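Local coordinates for protein MerB2 (Bacillus megaterium, PDB 5C17) that probably cleaves the carbon-mercury bond of organomercurials as an alkylmercury lyase, and binds mercury(II), at residues G81-L93 / A112-A124. Residues are numbered along the deposited sequence; the frame is centred on the assembly and turned at random. Where two conformers were deposited one is given.
Sequences GLSIIPTTNQIHL and ALVADVDIHSRCA
Leu-93 fits its isobutyl group among Leu-113, Ala-115 and Val-117. Its CG lies anti to the backbone N (chi1 -173°), which sets CG near Val-117 and Ala-115. Leu-93 and Val-117 lie side by side and point the same way; the close approach of Leu-93 CD1 to Val-117 CG1 (3.4 Å) is doubtful, because Val-117 has a second conformer. Leu-113 instead crosses Leu-93 at about a right angle, its CD1 3.5 Å from Leu-93 CD1. Leu-93 CD2 rests on Ala-115 CB at 3.7 Å. Ile-91 and Ile-119 continue this apolar face in the same parallel manner; Ile-91 CG2 touches Ile-119 CG1 at 4.0 Å.

At the far end of the strand pair, Ser-121 OG donates to Asn-89 OD1 (2.7 Å) in the carbonyl plane. Asn-89 ND2 binds Ala-100 O, so both ends of the amide are held and its rotation is fixed. The Thr-88 side chain crosses that of Arg-122 at about a right angle, with Thr-88 CG2 3.8 Å from Arg-122 CG.

Gln-90, His-92, Asp-118 and His-120 occupy the other face. There Asp-118 turns to a salt bridge with Arg-135.

Paired backbone bonds link Gln-90 with His-120 and His-92 with Asp-118. Strands 89-93 and 117-122 are thus antiparallel neighbours within the large MerB sheet, joined through strand 96-100 and helix 103-113, with the side chain of Asn-89 about 8 Å from the bound mercury(II) ion.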
# COMPACT_ATOMS: atom_id res chain seq x y z
N GLY A 81 0.31 -1.67 -2.74
CA GLY A 81 0.19 -0.31 -2.21
C GLY A 81 0.95 0.76 -2.96
O GLY A 81 0.72 1.94 -2.75
N LEU A 82 1.87 0.35 -3.83
CA LEU A 82 2.74 1.27 -4.55
C LEU A 82 2.24 1.40 -5.99
O LEU A 82 1.92 0.41 -6.63
CB LEU A 82 4.16 0.71 -4.55
CG LEU A 82 5.24 1.58 -5.17
CD1 LEU A 82 5.43 2.89 -4.42
CD2 LEU A 82 6.56 0.80 -5.24
N SER A 83 2.23 2.63 -6.52
CA SER A 83 1.63 2.91 -7.81
C SER A 83 2.43 3.93 -8.62
O SER A 83 2.90 4.93 -8.08
CB SER A 83 0.22 3.49 -7.59
OG SER A 83 -0.43 3.79 -8.80
N ILE A 84 2.56 3.68 -9.92
CA ILE A 84 3.12 4.71 -10.77
C ILE A 84 2.04 5.70 -11.21
O ILE A 84 2.36 6.83 -11.55
CB ILE A 84 3.92 4.15 -11.98
CG1 ILE A 84 3.04 3.35 -12.93
CG2 ILE A 84 5.06 3.30 -11.47
CD1 ILE A 84 3.74 2.93 -14.21
N ILE A 85 0.77 5.29 -11.19
CA ILE A 85 -0.32 6.18 -11.61
C ILE A 85 -0.91 6.91 -10.40
O ILE A 85 -0.86 6.40 -9.27
CB ILE A 85 -1.40 5.44 -12.43
CG1 ILE A 85 -2.02 4.30 -11.63
CG2 ILE A 85 -0.80 4.94 -13.75
CD1 ILE A 85 -3.29 3.70 -12.28
N PRO A 86 -1.46 8.11 -10.62
CA PRO A 86 -1.85 8.98 -9.49
C PRO A 86 -2.91 8.42 -8.56
O PRO A 86 -3.83 7.70 -8.94
CB PRO A 86 -2.38 10.24 -10.17
CG PRO A 86 -1.74 10.24 -11.49
CD PRO A 86 -1.62 8.81 -11.90
N THR A 87 -2.73 8.80 -7.29
CA THR A 87 -3.73 8.64 -6.26
C THR A 87 -3.68 9.93 -5.44
O THR A 87 -2.88 10.82 -5.71
CB THR A 87 -3.42 7.46 -5.33
OG1 THR A 87 -2.31 7.81 -4.51
CG2 THR A 87 -3.12 6.19 -6.12
N THR A 88 -4.49 10.01 -4.40
CA THR A 88 -4.45 11.15 -3.49
C THR A 88 -3.14 11.21 -2.72
O THR A 88 -2.76 12.25 -2.23
CB THR A 88 -5.62 11.04 -2.52
OG1 THR A 88 -6.82 11.21 -3.26
CG2 THR A 88 -5.57 12.12 -1.41
N ASN A 89 -2.45 10.08 -2.60
CA ASN A 89 -1.30 9.95 -1.72
C ASN A 89 -0.02 9.93 -2.52
O ASN A 89 0.39 8.90 -3.04
CB ASN A 89 -1.43 8.70 -0.87
CG ASN A 89 -2.83 8.52 -0.37
OD1 ASN A 89 -3.34 9.35 0.37
ND2 ASN A 89 -3.49 7.48 -0.82
N GLN A 90 0.59 11.11 -2.64
CA GLN A 90 1.81 11.27 -3.43
C GLN A 90 3.01 11.02 -2.55
O GLN A 90 3.09 11.52 -1.44
CB GLN A 90 1.85 12.69 -4.02
CG GLN A 90 2.92 12.88 -5.10
CD GLN A 90 2.74 14.18 -5.89
OE1 GLN A 90 1.62 14.63 -6.13
NE2 GLN A 90 3.85 14.79 -6.28
N ILE A 91 3.95 10.22 -3.05
CA ILE A 91 5.16 9.91 -2.31
C ILE A 91 6.40 10.12 -3.16
O ILE A 91 6.53 9.56 -4.24
CB ILE A 91 5.13 8.50 -1.70
CG1 ILE A 91 4.93 7.42 -2.77
CG2 ILE A 91 4.00 8.42 -0.70
CD1 ILE A 91 5.10 6.02 -2.23
N HIS A 92 7.30 10.95 -2.66
CA HIS A 92 8.56 11.16 -3.34
C HIS A 92 9.59 10.26 -2.66
O HIS A 92 9.85 10.41 -1.47
CB HIS A 92 8.99 12.62 -3.26
CG HIS A 92 10.12 12.95 -4.18
ND1 HIS A 92 9.93 13.17 -5.53
CD2 HIS A 92 11.45 13.05 -3.96
CE1 HIS A 92 11.10 13.41 -6.10
NE2 HIS A 92 12.03 13.35 -5.17
N LEU A 93 10.15 9.33 -3.43
CA LEU A 93 10.92 8.22 -2.89
C LEU A 93 11.93 7.78 -3.95
O LEU A 93 11.56 7.51 -5.09
CB LEU A 93 9.95 7.08 -2.58
CG LEU A 93 10.46 5.83 -1.85
CD1 LEU A 93 9.26 5.10 -1.28
CD2 LEU A 93 11.25 4.91 -2.77
N ALA A 112 9.50 -0.50 3.95
CA ALA A 112 9.71 -1.68 3.11
C ALA A 112 10.78 -1.43 2.04
O ALA A 112 11.57 -2.32 1.73
CB ALA A 112 8.40 -2.10 2.47
N LEU A 113 10.80 -0.22 1.49
CA LEU A 113 11.74 0.12 0.42
C LEU A 113 13.05 0.69 0.94
O LEU A 113 13.97 0.97 0.16
CB LEU A 113 11.10 1.10 -0.56
CG LEU A 113 9.91 0.56 -1.35
CD1 LEU A 113 9.20 1.68 -2.09
CD2 LEU A 113 10.39 -0.52 -2.32
N VAL A 114 13.15 0.82 2.27
CA VAL A 114 14.33 1.36 2.93
C VAL A 114 14.72 2.71 2.35
O VAL A 114 15.83 2.90 1.84
CB VAL A 114 15.54 0.41 2.83
CG1 VAL A 114 16.58 0.80 3.88
CG2 VAL A 114 15.09 -1.04 3.02
N ALA A 115 13.79 3.65 2.43
CA ALA A 115 13.93 4.89 1.69
C ALA A 115 13.27 6.04 2.43
O ALA A 115 12.13 5.94 2.85
CB ALA A 115 13.28 4.74 0.32
N ASP A 116 13.97 7.16 2.56
CA ASP A 116 13.33 8.38 3.01
C ASP A 116 12.17 8.71 2.07
O ASP A 116 12.23 8.41 0.87
CB ASP A 116 14.30 9.55 3.00
CG ASP A 116 15.35 9.48 4.09
OD1 ASP A 116 15.32 8.54 4.90
OD2 ASP A 116 16.18 10.41 4.14
N VAL A 117 11.13 9.34 2.60
CA VAL A 117 10.01 9.74 1.76
C VAL A 117 9.50 11.12 2.15
O VAL A 117 9.68 11.57 3.28
CB VAL A 117 8.84 8.73 1.82
CG1 VAL A 117 9.28 7.37 1.29
CG2 VAL A 117 8.28 8.61 3.23
N ASP A 118 8.89 11.78 1.17
CA ASP A 118 8.08 12.97 1.39
C ASP A 118 6.69 12.55 0.93
O ASP A 118 6.51 12.14 -0.21
CB ASP A 118 8.52 14.17 0.56
CG ASP A 118 9.92 14.68 0.91
OD1 ASP A 118 10.54 14.22 1.87
OD2 ASP A 118 10.38 15.59 0.20
N ILE A 119 5.71 12.73 1.80
CA ILE A 119 4.33 12.33 1.56
C ILE A 119 3.44 13.56 1.52
O ILE A 119 3.53 14.42 2.40
CB ILE A 119 3.82 11.41 2.72
CG1 ILE A 119 4.68 10.15 2.81
CG2 ILE A 119 2.32 11.08 2.56
CD1 ILE A 119 4.61 9.47 4.15
N HIS A 120 2.58 13.61 0.51
CA HIS A 120 1.52 14.62 0.45
C HIS A 120 0.20 13.90 0.27
O HIS A 120 0.06 13.05 -0.60
CB HIS A 120 1.75 15.61 -0.70
CG HIS A 120 0.82 16.79 -0.67
ND1 HIS A 120 -0.49 16.71 -1.06
CD2 HIS A 120 1.02 18.08 -0.30
CE1 HIS A 120 -1.07 17.89 -0.93
NE2 HIS A 120 -0.17 18.74 -0.47
N SER A 121 -0.76 14.26 1.12
CA SER A 121 -2.07 13.63 1.09
C SER A 121 -3.13 14.63 1.52
O SER A 121 -2.88 15.84 1.51
CB SER A 121 -2.08 12.38 1.96
OG SER A 121 -3.26 11.62 1.79
N ARG A 122 -4.30 14.12 1.88
CA ARG A 122 -5.46 14.96 2.22
C ARG A 122 -6.18 14.38 3.42
O ARG A 122 -6.28 13.17 3.55
CB ARG A 122 -6.45 15.02 1.06
CG ARG A 122 -5.94 15.71 -0.19
CD ARG A 122 -5.99 17.20 -0.04
NE ARG A 122 -5.31 17.87 -1.13
CZ ARG A 122 -5.21 19.19 -1.25
NH1 ARG A 122 -5.81 19.98 -0.35
NH2 ARG A 122 -4.55 19.74 -2.25
N CYS A 123 -6.71 15.25 4.27
CA CYS A 123 -7.62 14.81 5.32
C CYS A 123 -8.91 14.35 4.68
O CYS A 123 -9.53 15.10 3.92
CB CYS A 123 -7.92 15.95 6.30
SG CYS A 123 -9.11 15.51 7.59
N ALA A 124 -9.33 13.13 4.98
CA ALA A 124 -10.55 12.58 4.40
C ALA A 124 -11.80 13.32 4.87
O ALA A 124 -12.86 13.18 4.26
CB ALA A 124 -10.67 11.10 4.71
O HOH W 1 -1.72 14.81 -2.42